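Local atomic coordinates of sugar phosphate isomerase/epimerase (Parabacteroides distasonis, PDB entry 3OBE), a protein that probably works as an isomerase built on a xylose isomerase-like TIM barrel, presumably acting on a sugar or sugar phosphate. Residues K118-H123 and A162-G167; P137-E142 and K146-I151; Y274-E279 and A296-A301. All blocks are in the same frame, centred on the assembly; numbering follows the deposited sequence. Where two conformers were deposited one is given.

Interaction 1 of 3, residues K118-H123 and A162-G167; sequences KATDIH and AGILWG
The imidazole of H123 hangs from a CB that touches I164 CD1 at 4.4 Å, but the ring itself turns away from that methyl and into aromatic company: F65 meets it edge-to-face, and the ring of Y58 meets it with the planes at a lesser tilt. The contact belongs to the TIM barrel: outer helix 109-126 packs over the turn that joins helix 142-160 to strand 165-169. At the edge of the imidazole, close to the ring plane, H123 ND1 donates to A119 O, one turn back in the helix, over 2.8 Å. That oxygen also takes the helical N-H of H123, so two donors grip it, with ND1 approaching from 39° above the carbonyl plane. S95 OG bonds NE2, and a histidine thus suits the place by offering a nitrogen at two points of its edge. The turn after helix 142-160 is a Schellman motif, in which I164 N bonds T159 O and G163 takes the positive phi (73°) that a residue without a side chain adopts easily. I164 then enters the core. I164 CD1, anti along chi2 (168°), reaches the helix backbone 4.1 Å from H123 C, while M131 of strand 130-133 packs against I164, T120 and H123 alike. A branched aliphatic chain fits this nook between helix and strand. T120 splits its duties: OG1, beside the backbone N, bonds W116 O within the helix, whereas CG2 points across to A162. The small alanine suits this close approach: T120 CG2 and A162 CB lie 3.4 Å apart, closer than two methyls usually come.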
ATOM      1  N   LYS A 118       6.483  15.130 -11.197  1.00 20.04           N
ATOM      2  CA  LYS A 118       7.577  15.441 -10.301  1.00 21.11           C
ATOM      3  C   LYS A 118       7.823  14.318  -9.317  1.00 19.44           C
ATOM      4  O   LYS A 118       8.997  13.909  -9.064  1.00 19.22           O
ATOM      5  CB  LYS A 118       7.314  16.769  -9.568  1.00 23.12           C
ATOM      6  CG  LYS A 118       8.349  17.071  -8.532  1.00 28.39           C
ATOM      7  CD  LYS A 118       8.193  18.485  -7.954  1.00 35.55           C
ATOM      8  CE  LYS A 118       9.332  18.821  -6.989  1.00 38.11           C
ATOM      9  NZ  LYS A 118      10.657  18.731  -7.653  1.00 38.94           N
ATOM     10  N   ALA A 119       6.727  13.771  -8.776  1.00 18.04           N
ATOM     11  CA  ALA A 119       6.844  12.680  -7.828  1.00 16.70           C
ATOM     12  C   ALA A 119       7.525  11.473  -8.473  1.00 17.39           C
ATOM     13  O   ALA A 119       8.325  10.823  -7.814  1.00 17.39           O
ATOM     14  CB  ALA A 119       5.487  12.272  -7.249  1.00 15.64           C
ATOM     15  N   THR A 120       7.232  11.203  -9.752  1.00 16.27           N
ATOM     16  CA  THR A 120       7.828  10.047 -10.439  1.00 17.68           C
ATOM     17  C   THR A 120       9.339  10.247 -10.577  1.00 18.40           C
ATOM     18  O   THR A 120      10.114   9.319 -10.316  1.00 19.60           O
ATOM     19  CB  THR A 120       7.181   9.835 -11.808  1.00 17.37           C
ATOM     20  OG1 THR A 120       5.766   9.563 -11.612  1.00 16.43           O
ATOM     21  CG2 THR A 120       7.893   8.720 -12.602  1.00 18.42           C
ATOM     22  N   ASP A 121       9.753  11.458 -10.939  1.00 19.55           N
ATOM     23  CA  ASP A 121      11.190  11.752 -11.094  1.00 20.73           C
ATOM     24  C   ASP A 121      11.932  11.445  -9.772  1.00 20.08           C
ATOM     25  O   ASP A 121      13.024  10.853  -9.745  1.00 21.11           O
ATOM     26  CB  ASP A 121      11.390  13.190 -11.535  1.00 21.73           C
ATOM     27  CG  ASP A 121      10.994  13.432 -13.000  1.00 23.90           C
ATOM     28  OD1 ASP A 121      10.870  12.476 -13.797  1.00 26.82           O
ATOM     29  OD2 ASP A 121      10.809  14.605 -13.339  1.00 28.22           O
ATOM     30  N   ILE A 122      11.334  11.859  -8.663  1.00 18.30           N
ATOM     31  CA  ILE A 122      11.941  11.665  -7.328  1.00 18.56           C
ATOM     32  C   ILE A 122      11.932  10.197  -6.954  1.00 17.07           C
ATOM     33  O   ILE A 122      12.909   9.680  -6.436  1.00 18.77           O
ATOM     34  CB  ILE A 122      11.200  12.488  -6.261  1.00 18.08           C
ATOM     35  CG1 ILE A 122      11.398  13.994  -6.505  1.00 22.41           C
ATOM     36  CG2 ILE A 122      11.583  12.061  -4.807  1.00 18.09           C
ATOM     37  CD1 ILE A 122      12.810  14.497  -6.260  1.00 24.40           C
ATOM     38  N   HIS A 123      10.847   9.498  -7.270  1.00 17.42           N
ATOM     39  CA  HIS A 123      10.727   8.107  -6.873  1.00 16.75           C
ATOM     40  C   HIS A 123      11.554   7.203  -7.782  1.00 17.96           C
ATOM     41  O   HIS A 123      11.972   6.106  -7.348  1.00 19.54           O
ATOM     42  CB  HIS A 123       9.251   7.652  -6.834  1.00 16.31           C
ATOM     43  CG  HIS A 123       8.512   8.112  -5.605  1.00 15.36           C
ATOM     44  ND1 HIS A 123       8.110   9.425  -5.441  1.00 17.29           N
ATOM     45  CD2 HIS A 123       8.165   7.462  -4.465  1.00 17.81           C
ATOM     46  CE1 HIS A 123       7.525   9.549  -4.262  1.00 17.00           C
ATOM     47  NE2 HIS A 123       7.518   8.372  -3.658  1.00 17.97           N
ATOM     48  N   ALA A 162       8.602   5.710 -16.282  1.00 21.81           N
ATOM     49  CA  ALA A 162       9.771   5.424 -15.477  1.00 21.86           C
ATOM     50  C   ALA A 162       9.818   3.964 -15.076  1.00 21.77           C
ATOM     51  O   ALA A 162      10.663   3.592 -14.261  1.00 22.69           O
ATOM     52  CB  ALA A 162       9.747   6.313 -14.172  1.00 21.75           C
ATOM     53  N   GLY A 163       8.901   3.135 -15.580  1.00 20.93           N
ATOM     54  CA  GLY A 163       8.869   1.731 -15.185  1.00 20.13           C
ATOM     55  C   GLY A 163       8.352   1.459 -13.784  1.00 19.17           C
ATOM     56  O   GLY A 163       8.683   0.446 -13.203  1.00 20.44           O
ATOM     57  N   ILE A 164       7.544   2.368 -13.260  1.00 17.01           N
ATOM     58  CA  ILE A 164       6.975   2.282 -11.940  1.00 16.17           C
ATOM     59  C   ILE A 164       5.450   2.087 -12.060  1.00 15.42           C
ATOM     60  O   ILE A 164       4.767   2.763 -12.838  1.00 16.57           O
ATOM     61  CB  ILE A 164       7.241   3.557 -11.140  1.00 14.92           C
ATOM     62  CG1 ILE A 164       8.728   3.741 -10.986  1.00 17.27           C
ATOM     63  CG2 ILE A 164       6.495   3.533  -9.800  1.00 15.37           C
ATOM     64  CD1 ILE A 164       9.169   5.140 -10.446  1.00 14.55           C
ATOM     65  N   LEU A 165       4.927   1.203 -11.222  1.00 15.70           N
ATOM     66  CA  LEU A 165       3.495   0.868 -11.214  1.00 15.47           C
ATOM     67  C   LEU A 165       2.756   1.820 -10.302  1.00 14.83           C
ATOM     68  O   LEU A 165       3.062   1.887  -9.112  1.00 15.59           O
ATOM     69  CB  LEU A 165       3.264  -0.528 -10.695  1.00 15.65           C
ATOM     70  CG  LEU A 165       3.863  -1.677 -11.507  1.00 19.69           C
ATOM     71  CD1 LEU A 165       3.679  -2.980 -10.730  1.00 23.97           C
ATOM     72  CD2 LEU A 165       3.236  -1.775 -12.903  1.00 22.80           C
ATOM     73  N   TRP A 166       1.764   2.502 -10.831  1.00 14.35           N
ATOM     74  CA  TRP A 166       0.866   3.312 -10.007  1.00 13.23           C
ATOM     75  C   TRP A 166      -0.238   2.432  -9.473  1.00 12.63           C
ATOM     76  O   TRP A 166      -0.839   1.670 -10.225  1.00 14.94           O
ATOM     77  CB  TRP A 166       0.295   4.474 -10.815  1.00 13.11           C
ATOM     78  CG  TRP A 166      -0.392   5.503  -9.971  1.00 13.00           C
ATOM     79  CD1 TRP A 166       0.173   6.645  -9.504  1.00 14.72           C
ATOM     80  CD2 TRP A 166      -1.740   5.485  -9.465  1.00 12.20           C
ATOM     81  NE1 TRP A 166      -0.725   7.347  -8.747  1.00 14.76           N
ATOM     82  CE2 TRP A 166      -1.922   6.681  -8.733  1.00 12.53           C
ATOM     83  CE3 TRP A 166      -2.819   4.604  -9.584  1.00 11.19           C
ATOM     84  CZ2 TRP A 166      -3.114   6.977  -8.076  1.00 12.34           C
ATOM     85  CZ3 TRP A 166      -3.990   4.925  -8.979  1.00 12.26           C
ATOM     86  CH2 TRP A 166      -4.135   6.075  -8.214  1.00 11.71           C
ATOM     87  N   GLY A 167      -0.579   2.610  -8.186  1.00 13.01           N
ATOM     88  CA  GLY A 167      -1.657   1.873  -7.555  1.00 12.25           C
ATOM     89  C   GLY A 167      -2.479   2.711  -6.580  1.00 11.91           C
ATOM     90  O   GLY A 167      -2.062   3.796  -6.195  1.00 11.98           O
TER

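Interaction 2 of 3, residues P137-E142 and K146-I151; sequences PRIENE and KVVSEI
The main chain from P137 runs alongside the start of helix 142-160 and then turns into it, so that E142 O accepts K146 N over 2.9 Å in the first helical turn, with an N-H...O angle of 157°. N141 is the N-cap, its OD1 taking the N-H of D144, a task for which a short side chain with an acceptor is well made. Over the first-turn bond the aliphatic start of K146 lies close, K146 CG 3.6 Å from E142 O, and the chain beyond runs on extended. The apolar part of the contact centres on V148. V148 CG2, set beside the backbone N, is shared by two partners from the loop: P137 CB at 3.7 Å and I139 CD1, also at 3.7 Å from it. V148 CG1 meets the same proline ring, 3.9 Å from P137 CG. A compact valine lets the loop lie near the helix, and a rigid proline ring offers it CB and CG as a hydrocarbon surface. The whole is the link that follows strand 130-133 in the barrel. Y104 joins P137 and V148 from another loop, helix 200-207 brings I200 to I139 and F204 to V148, and M109 and F112 of helix 109-126 lie against I151.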
ATOM      1  N   PRO A 137     -10.716  10.361  -2.701  1.00 11.94           N
ATOM      2  CA  PRO A 137     -11.359  11.663  -2.924  1.00 13.13           C
ATOM      3  C   PRO A 137     -12.837  11.672  -2.549  1.00 13.68           C
ATOM      4  O   PRO A 137     -13.438  10.622  -2.265  1.00 15.05           O
ATOM      5  CB  PRO A 137     -11.167  11.885  -4.434  1.00 12.76           C
ATOM      6  CG  PRO A 137      -9.961  11.061  -4.818  1.00 13.42           C
ATOM      7  CD  PRO A 137     -10.186   9.821  -3.961  1.00 12.49           C
ATOM      8  N   ARG A 138     -13.418  12.864  -2.541  1.00 14.83           N
ATOM      9  CA  ARG A 138     -14.837  12.963  -2.373  1.00 15.71           C
ATOM     10  C   ARG A 138     -15.585  12.283  -3.498  1.00 14.78           C
ATOM     11  O   ARG A 138     -15.489  12.705  -4.631  1.00 16.81           O
ATOM     12  CB  ARG A 138     -15.251  14.436  -2.272  1.00 15.56           C
ATOM     13  CG  ARG A 138     -16.735  14.572  -1.927  1.00 17.22           C
ATOM     14  CD  ARG A 138     -17.212  15.997  -1.558  1.00 20.00           C
ATOM     15  NE  ARG A 138     -16.587  16.459  -0.321  1.00 18.87           N
ATOM     16  CZ  ARG A 138     -16.972  16.148   0.907  1.00 20.66           C
ATOM     17  NH1 ARG A 138     -18.042  15.360   1.126  1.00 19.52           N
ATOM     18  NH2 ARG A 138     -16.290  16.644   1.931  1.00 20.06           N
ATOM     19  N   ILE A 139     -16.362  11.256  -3.168  1.00 15.53           N
ATOM     20  CA  ILE A 139     -17.147  10.562  -4.179  1.00 15.49           C
ATOM     21  C   ILE A 139     -18.572  10.489  -3.741  1.00 16.08           C
ATOM     22  O   ILE A 139     -18.875   9.780  -2.778  1.00 16.76           O
ATOM     23  CB  ILE A 139     -16.617   9.094  -4.431  1.00 15.13           C
ATOM     24  CG1 ILE A 139     -15.113   9.063  -4.684  1.00 20.10           C
ATOM     25  CG2 ILE A 139     -17.483   8.389  -5.521  1.00 14.88           C
ATOM     26  CD1 ILE A 139     -14.656   9.623  -5.899  1.00 17.08           C
ATOM     27  N   GLU A 140     -19.426  11.265  -4.392  1.00 17.12           N
ATOM     28  CA  GLU A 140     -20.832  11.299  -4.006  1.00 19.96           C
ATOM     29  C   GLU A 140     -21.747  10.686  -5.024  1.00 19.09           C
ATOM     30  O   GLU A 140     -22.887  10.353  -4.703  1.00 19.84           O
ATOM     31  CB  GLU A 140     -21.217  12.725  -3.674  1.00 20.66           C
ATOM     32  CG  GLU A 140     -20.502  13.059  -2.388  1.00 26.43           C
ATOM     33  CD  GLU A 140     -20.516  14.516  -1.952  1.00 29.33           C
ATOM     34  OE1 GLU A 140     -20.620  15.434  -2.802  1.00 30.30           O
ATOM     35  OE2 GLU A 140     -20.337  14.683  -0.707  1.00 31.35           O
ATOM     36  N   ASN A 141     -21.242  10.511  -6.238  1.00 19.50           N
ATOM     37  CA  ASN A 141     -21.986   9.817  -7.286  1.00 17.95           C
ATOM     38  C   ASN A 141     -20.993   9.174  -8.254  1.00 18.27           C
ATOM     39  O   ASN A 141     -19.759   9.351  -8.130  1.00 16.80           O
ATOM     40  CB  ASN A 141     -22.990  10.757  -7.982  1.00 19.96           C
ATOM     41  CG  ASN A 141     -22.322  11.884  -8.731  1.00 20.19           C
ATOM     42  OD1 ASN A 141     -21.228  11.729  -9.268  1.00 21.30           O
ATOM     43  ND2 ASN A 141     -23.024  13.023  -8.841  1.00 22.33           N
ATOM     44  N   GLU A 142     -21.521   8.430  -9.219  0.50 18.17           N
ATOM     45  CA  GLU A 142     -20.697   7.751 -10.221  0.50 18.38           C
ATOM     46  C   GLU A 142     -19.789   8.697 -10.978  0.50 18.34           C
ATOM     47  O   GLU A 142     -18.622   8.371 -11.177  0.50 18.70           O
ATOM     48  CB  GLU A 142     -21.545   6.976 -11.250  0.50 19.03           C
ATOM     49  CG  GLU A 142     -22.001   5.631 -10.773  0.50 18.97           C
ATOM     50  CD  GLU A 142     -22.432   4.706 -11.913  0.50 19.62           C
ATOM     51  OE1 GLU A 142     -22.081   4.952 -13.096  0.50 21.95           O
ATOM     52  OE2 GLU A 142     -23.156   3.730 -11.613  0.50 20.58           O
ATOM     53  N   LYS A 146     -15.798   8.425 -11.846  1.00 15.99           N
ATOM     54  CA  LYS A 146     -15.231   8.422 -13.192  1.00 16.61           C
ATOM     55  C   LYS A 146     -14.159   9.481 -13.419  1.00 17.19           C
ATOM     56  O   LYS A 146     -13.107   9.174 -13.959  1.00 18.05           O
ATOM     57  CB  LYS A 146     -16.337   8.543 -14.241  1.00 17.93           C
ATOM     58  CG  LYS A 146     -17.250   7.313 -14.299  1.00 20.62           C
ATOM     59  CD  LYS A 146     -18.340   7.496 -15.347  1.00 26.88           C
ATOM     60  CE  LYS A 146     -18.885   6.173 -15.854  1.00 34.17           C
ATOM     61  NZ  LYS A 146     -19.704   6.425 -17.115  1.00 36.53           N
ATOM     62  N   VAL A 147     -14.366  10.689 -12.925  1.00 15.95           N
ATOM     63  CA  VAL A 147     -13.378  11.740 -13.079  1.00 16.65           C
ATOM     64  C   VAL A 147     -12.110  11.389 -12.279  1.00 15.75           C
ATOM     65  O   VAL A 147     -10.965  11.594 -12.769  1.00 16.55           O
ATOM     66  CB  VAL A 147     -13.893  13.159 -12.682  1.00 17.79           C
ATOM     67  CG1 VAL A 147     -12.733  14.211 -12.840  1.00 19.35           C
ATOM     68  CG2 VAL A 147     -15.090  13.580 -13.592  1.00 19.53           C
ATOM     69  N   VAL A 148     -12.305  10.884 -11.076  1.00 14.89           N
ATOM     70  CA  VAL A 148     -11.200  10.410 -10.285  1.00 13.52           C
ATOM     71  C   VAL A 148     -10.449   9.305 -11.024  1.00 14.23           C
ATOM     72  O   VAL A 148      -9.217   9.317 -11.073  1.00 14.47           O
ATOM     73  CB  VAL A 148     -11.635   9.968  -8.833  1.00 12.97           C
ATOM     74  CG1 VAL A 148     -10.492   9.185  -8.138  1.00 12.19           C
ATOM     75  CG2 VAL A 148     -11.999  11.188  -8.018  1.00 14.18           C
ATOM     76  N   SER A 149     -11.179   8.363 -11.610  1.00 14.97           N
ATOM     77  CA  SER A 149     -10.524   7.283 -12.344  1.00 14.08           C
ATOM     78  C   SER A 149      -9.684   7.815 -13.513  1.00 15.35           C
ATOM     79  O   SER A 149      -8.606   7.276 -13.784  1.00 14.81           O
ATOM     80  CB  SER A 149     -11.521   6.248 -12.849  1.00 14.94           C
ATOM     81  OG  SER A 149     -12.232   5.693 -11.764  1.00 15.84           O
ATOM     82  N   GLU A 150     -10.175   8.846 -14.202  1.00 15.14           N
ATOM     83  CA  GLU A 150      -9.448   9.437 -15.319  1.00 17.04           C
ATOM     84  C   GLU A 150      -8.136  10.054 -14.866  1.00 16.52           C
ATOM     85  O   GLU A 150      -7.127   9.929 -15.544  1.00 16.94           O
ATOM     86  CB  GLU A 150     -10.275  10.500 -16.013  1.00 17.07           C
ATOM     87  CG  GLU A 150     -11.473   9.912 -16.708  1.00 21.04           C
ATOM     88  CD  GLU A 150     -12.371  10.915 -17.348  1.00 25.12           C
ATOM     89  OE1 GLU A 150     -11.963  12.087 -17.541  1.00 26.73           O
ATOM     90  OE2 GLU A 150     -13.512  10.474 -17.713  1.00 27.77           O
ATOM     91  N   ILE A 151      -8.155  10.705 -13.712  1.00 15.86           N
ATOM     92  CA  ILE A 151      -6.964  11.287 -13.094  1.00 15.89           C
ATOM     93  C   ILE A 151      -5.970  10.181 -12.665  1.00 15.42           C
ATOM     94  O   ILE A 151      -4.771  10.300 -12.889  1.00 14.93           O
ATOM     95  CB  ILE A 151      -7.355  12.139 -11.878  1.00 15.65           C
ATOM     96  CG1 ILE A 151      -8.062  13.418 -12.380  1.00 17.18           C
ATOM     97  CG2 ILE A 151      -6.106  12.442 -11.043  1.00 16.22           C
ATOM     98  CD1 ILE A 151      -8.859  14.248 -11.331  1.00 17.21           C
TER

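Interaction 3 of 3, residues Y274-E279 and A296-A301; sequences YYVELE and AYLQAA. With EOH (ethanol), chain D.
The oxygen of a bound ethanol, probably picked up from the crystallisation liquor, is held at both backbone ends of Y274, the residue whose ring meets L298 across the contact. Y274 N donates to ethanol O over 3.0 Å in an almost straight bond (171°), and ethanol O returns a weak bond to Y274 O at 3.3 Å. The same oxygen sits over one face of the Y274 ring, while the ethanol methyl C2 rests 3.6 Å from Y275 OH. CB of Y274 points toward the helix, and CG lies between the backbone N and the carbonyl carbon (chi1 69°). There L298 CD1 comes at the ring obliquely, 3.8 Å from Y274 CE1 and equally far from Y274 OH. These segments form the last strand and last helix of the TIM barrel: Y274 and V276 face outward to helix 287-300, whereas Y275, between them, turns inward and bonds S93 by its hydroxyl. V276 CG2 and L298 CD1 meet tip to tip at 3.6 Å. With V276 CA and L298 CA 9.9 Å apart, leucine has the reach to bridge the gap and valine the slimness to leave it room. An alanine in place of Y274 would probably open a gap beside L298 CD1 and leave F263 without the ring it meets edge-to-face. At the end of the helix, K21 NZ bonds both L298 O and Q299 O, a positive charge placed where helical carbonyls point out of the last turn.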
ATOM      1  N   TYR A 274       3.440  -7.811  -0.847  1.00 15.13           N
ATOM      2  CA  TYR A 274       2.591  -7.258   0.174  1.00 14.93           C
ATOM      3  C   TYR A 274       3.341  -6.468   1.238  1.00 14.71           C
ATOM      4  O   TYR A 274       4.539  -6.686   1.487  1.00 15.81           O
ATOM      5  CB  TYR A 274       1.782  -8.364   0.857  1.00 14.28           C
ATOM      6  CG  TYR A 274       2.617  -9.306   1.710  1.00 13.06           C
ATOM      7  CD1 TYR A 274       2.870  -9.047   3.043  1.00 15.53           C
ATOM      8  CD2 TYR A 274       3.139 -10.480   1.159  1.00 15.04           C
ATOM      9  CE1 TYR A 274       3.627  -9.918   3.812  1.00 16.76           C
ATOM     10  CE2 TYR A 274       3.938 -11.322   1.916  1.00 15.45           C
ATOM     11  CZ  TYR A 274       4.148 -11.051   3.227  1.00 16.10           C
ATOM     12  OH  TYR A 274       4.899 -11.962   3.949  1.00 19.94           O
ATOM     13  N   TYR A 275       2.625  -5.558   1.866  1.00 13.27           N
ATOM     14  CA  TYR A 275       3.165  -4.788   2.963  1.00 13.61           C
ATOM     15  C   TYR A 275       2.273  -4.919   4.171  1.00 13.91           C
ATOM     16  O   TYR A 275       1.043  -4.726   4.094  1.00 13.81           O
ATOM     17  CB  TYR A 275       3.317  -3.310   2.574  1.00 13.39           C
ATOM     18  CG  TYR A 275       4.192  -3.171   1.370  1.00 13.25           C
ATOM     19  CD1 TYR A 275       5.570  -3.081   1.482  1.00 13.32           C
ATOM     20  CD2 TYR A 275       3.634  -3.137   0.084  1.00 14.39           C
ATOM     21  CE1 TYR A 275       6.386  -2.984   0.329  1.00 15.06           C
ATOM     22  CE2 TYR A 275       4.422  -3.082  -1.042  1.00 15.50           C
ATOM     23  CZ  TYR A 275       5.796  -2.978  -0.917  1.00 14.66           C
ATOM     24  OH  TYR A 275       6.572  -2.926  -2.063  1.00 15.91           O
ATOM     25  N   VAL A 276       2.916  -5.252   5.295  1.00 12.21           N
ATOM     26  CA  VAL A 276       2.288  -5.240   6.597  1.00 12.69           C
ATOM     27  C   VAL A 276       2.056  -3.813   7.098  1.00 12.32           C
ATOM     28  O   VAL A 276       2.929  -2.937   6.951  1.00 13.20           O
ATOM     29  CB  VAL A 276       3.186  -6.009   7.615  1.00 13.25           C
ATOM     30  CG1 VAL A 276       2.676  -5.890   9.023  1.00 14.53           C
ATOM     31  CG2 VAL A 276       3.316  -7.496   7.202  1.00 13.55           C
ATOM     32  N   GLU A 277       0.920  -3.599   7.739  1.00 12.24           N
ATOM     33  CA  GLU A 277       0.680  -2.360   8.468  1.00 12.89           C
ATOM     34  C   GLU A 277       0.011  -2.653   9.791  1.00 12.77           C
ATOM     35  O   GLU A 277      -0.855  -3.526   9.877  1.00 13.88           O
ATOM     36  CB  GLU A 277      -0.153  -1.373   7.667  1.00 13.13           C
ATOM     37  CG  GLU A 277      -0.272   0.002   8.395  1.00 13.85           C
ATOM     38  CD  GLU A 277      -0.608   1.187   7.506  1.00 16.68           C
ATOM     39  OE1 GLU A 277      -0.736   1.019   6.283  1.00 15.35           O
ATOM     40  OE2 GLU A 277      -0.717   2.295   8.085  1.00 15.55           O
ATOM     41  N   LEU A 278       0.393  -1.899  10.810  1.00 12.78           N
ATOM     42  CA  LEU A 278      -0.257  -1.897  12.111  1.00 12.70           C
ATOM     43  C   LEU A 278      -0.616  -0.472  12.506  1.00 14.21           C
ATOM     44  O   LEU A 278       0.150   0.453  12.273  1.00 15.17           O
ATOM     45  CB  LEU A 278       0.614  -2.448  13.222  1.00 13.56           C
ATOM     46  CG  LEU A 278       0.810  -3.953  13.375  1.00 14.01           C
ATOM     47  CD1 LEU A 278       1.505  -4.592  12.208  1.00 16.18           C
ATOM     48  CD2 LEU A 278       1.506  -4.301  14.725  1.00 14.51           C
ATOM     49  N   GLU A 279      -1.811  -0.350  13.058  1.00 14.24           N
ATOM     50  CA  GLU A 279      -2.221   0.874  13.721  0.50 14.69           C
ATOM     51  C   GLU A 279      -1.622   0.899  15.130  1.00 15.72           C
ATOM     52  O   GLU A 279      -0.973  -0.055  15.556  1.00 15.13           O
ATOM     53  CB  GLU A 279      -3.744   0.993  13.701  0.50 14.86           C
ATOM     54  CG  GLU A 279      -4.473   0.025  14.609  0.50 15.74           C
ATOM     55  CD  GLU A 279      -5.968   0.131  14.429  0.50 15.64           C
ATOM     56  OE1 GLU A 279      -6.484  -0.436  13.450  0.50 16.34           O
ATOM     57  OE2 GLU A 279      -6.607   0.819  15.269  0.50 16.34           O
ATOM     58  N   ALA A 296       7.008 -12.728  12.775  1.00 18.13           N
ATOM     59  CA  ALA A 296       7.194 -14.100  13.266  1.00 19.76           C
ATOM     60  C   ALA A 296       6.053 -15.027  12.756  1.00 19.53           C
ATOM     61  O   ALA A 296       6.302 -16.188  12.347  1.00 19.34           O
ATOM     62  CB  ALA A 296       7.330 -14.129  14.834  1.00 20.54           C
ATOM     63  N   TYR A 297       4.842 -14.511  12.716  1.00 18.34           N
ATOM     64  CA  TYR A 297       3.690 -15.272  12.209  1.00 17.86           C
ATOM     65  C   TYR A 297       3.846 -15.586  10.731  1.00 17.81           C
ATOM     66  O   TYR A 297       3.639 -16.724  10.282  1.00 19.86           O
ATOM     67  CB  TYR A 297       2.421 -14.457  12.430  1.00 17.76           C
ATOM     68  CG  TYR A 297       1.159 -15.022  11.801  1.00 16.25           C
ATOM     69  CD1 TYR A 297       0.450 -16.060  12.390  1.00 18.59           C
ATOM     70  CD2 TYR A 297       0.683 -14.481  10.610  1.00 16.76           C
ATOM     71  CE1 TYR A 297      -0.692 -16.531  11.812  1.00 18.80           C
ATOM     72  CE2 TYR A 297      -0.472 -14.926  10.057  1.00 18.48           C
ATOM     73  CZ  TYR A 297      -1.149 -15.949  10.644  1.00 18.87           C
ATOM     74  OH  TYR A 297      -2.327 -16.387  10.051  1.00 22.24           O
ATOM     75  N   LEU A 298       4.223 -14.583   9.967  1.00 17.46           N
ATOM     76  CA  LEU A 298       4.261 -14.736   8.510  1.00 18.04           C
ATOM     77  C   LEU A 298       5.438 -15.630   8.123  1.00 19.76           C
ATOM     78  O   LEU A 298       5.343 -16.429   7.183  1.00 19.90           O
ATOM     79  CB  LEU A 298       4.378 -13.385   7.841  1.00 17.31           C
ATOM     80  CG  LEU A 298       3.130 -12.492   7.966  1.00 18.08           C
ATOM     81  CD1 LEU A 298       3.433 -11.106   7.386  1.00 18.72           C
ATOM     82  CD2 LEU A 298       1.863 -13.140   7.273  1.00 18.33           C
ATOM     83  N   GLN A 299       6.547 -15.480   8.839  1.00 20.43           N
ATOM     84  CA  GLN A 299       7.712 -16.265   8.550  1.00 21.49           C
ATOM     85  C   GLN A 299       7.439 -17.737   8.869  1.00 22.51           C
ATOM     86  O   GLN A 299       7.916 -18.606   8.136  1.00 23.61           O
ATOM     87  CB  GLN A 299       8.917 -15.778   9.336  1.00 23.48           C
ATOM     88  CG  GLN A 299       9.344 -14.374   8.930  1.00 25.95           C
ATOM     89  CD  GLN A 299      10.308 -14.346   7.768  1.00 33.13           C
ATOM     90  OE1 GLN A 299      10.016 -13.790   6.683  1.00 35.82           O
ATOM     91  NE2 GLN A 299      11.463 -14.901   7.992  1.00 36.07           N
ATOM     92  N   ALA A 300       6.705 -18.032   9.953  1.00 21.98           N
ATOM     93  CA  ALA A 300       6.432 -19.434  10.345  1.00 23.29           C
ATOM     94  C   ALA A 300       5.241 -20.034   9.583  1.00 23.55           C
ATOM     95  O   ALA A 300       5.071 -21.245   9.580  1.00 24.86           O
ATOM     96  CB  ALA A 300       6.177 -19.512  11.853  1.00 23.93           C
ATOM     97  N   ALA A 301       4.411 -19.193   8.979  1.00 21.01           N
ATOM     98  CA  ALA A 301       3.154 -19.658   8.370  1.00 21.39           C
ATOM     99  C   ALA A 301       3.498 -20.474   7.116  1.00 22.99           C
ATOM    100  O   ALA A 301       4.121 -19.965   6.213  1.00 21.44           O
ATOM    101  CB  ALA A 301       2.320 -18.484   7.995  1.00 20.01           C
TER
HETATM  102  C1  EOH D 402       7.328  -7.686  -0.536  1.00 24.63           C
HETATM  103  C2  EOH D 402       6.975  -6.335  -1.147  1.00 24.61           C
HETATM  104  O   EOH D 402       6.286  -8.652  -0.433  1.00 26.61           O

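Overall arrangement
Interactions 1 and 2 share helix 142-160: interaction 2 binds its first turns to the loop leading in, and interaction 1 holds the turn by which it leaves, so the former is nested inside the loop closed by the latter. Their centres are 22 Å apart, nearest atoms about 6 Å. Interaction 3 lies across the chain's centre, 26 Å from interaction 1 and 32 Å from interaction 2 between centres, yet interactions 1 and 3 reach the same parallel sheet through strands 165-169 and 273-276. In TIM barrels the active site generally sits at the C-terminal ends of the strands; interaction 2 follows such an end, and a probably adventitious phosphate lies near E277, whereas the ethanol sits where strand 273-276 begins.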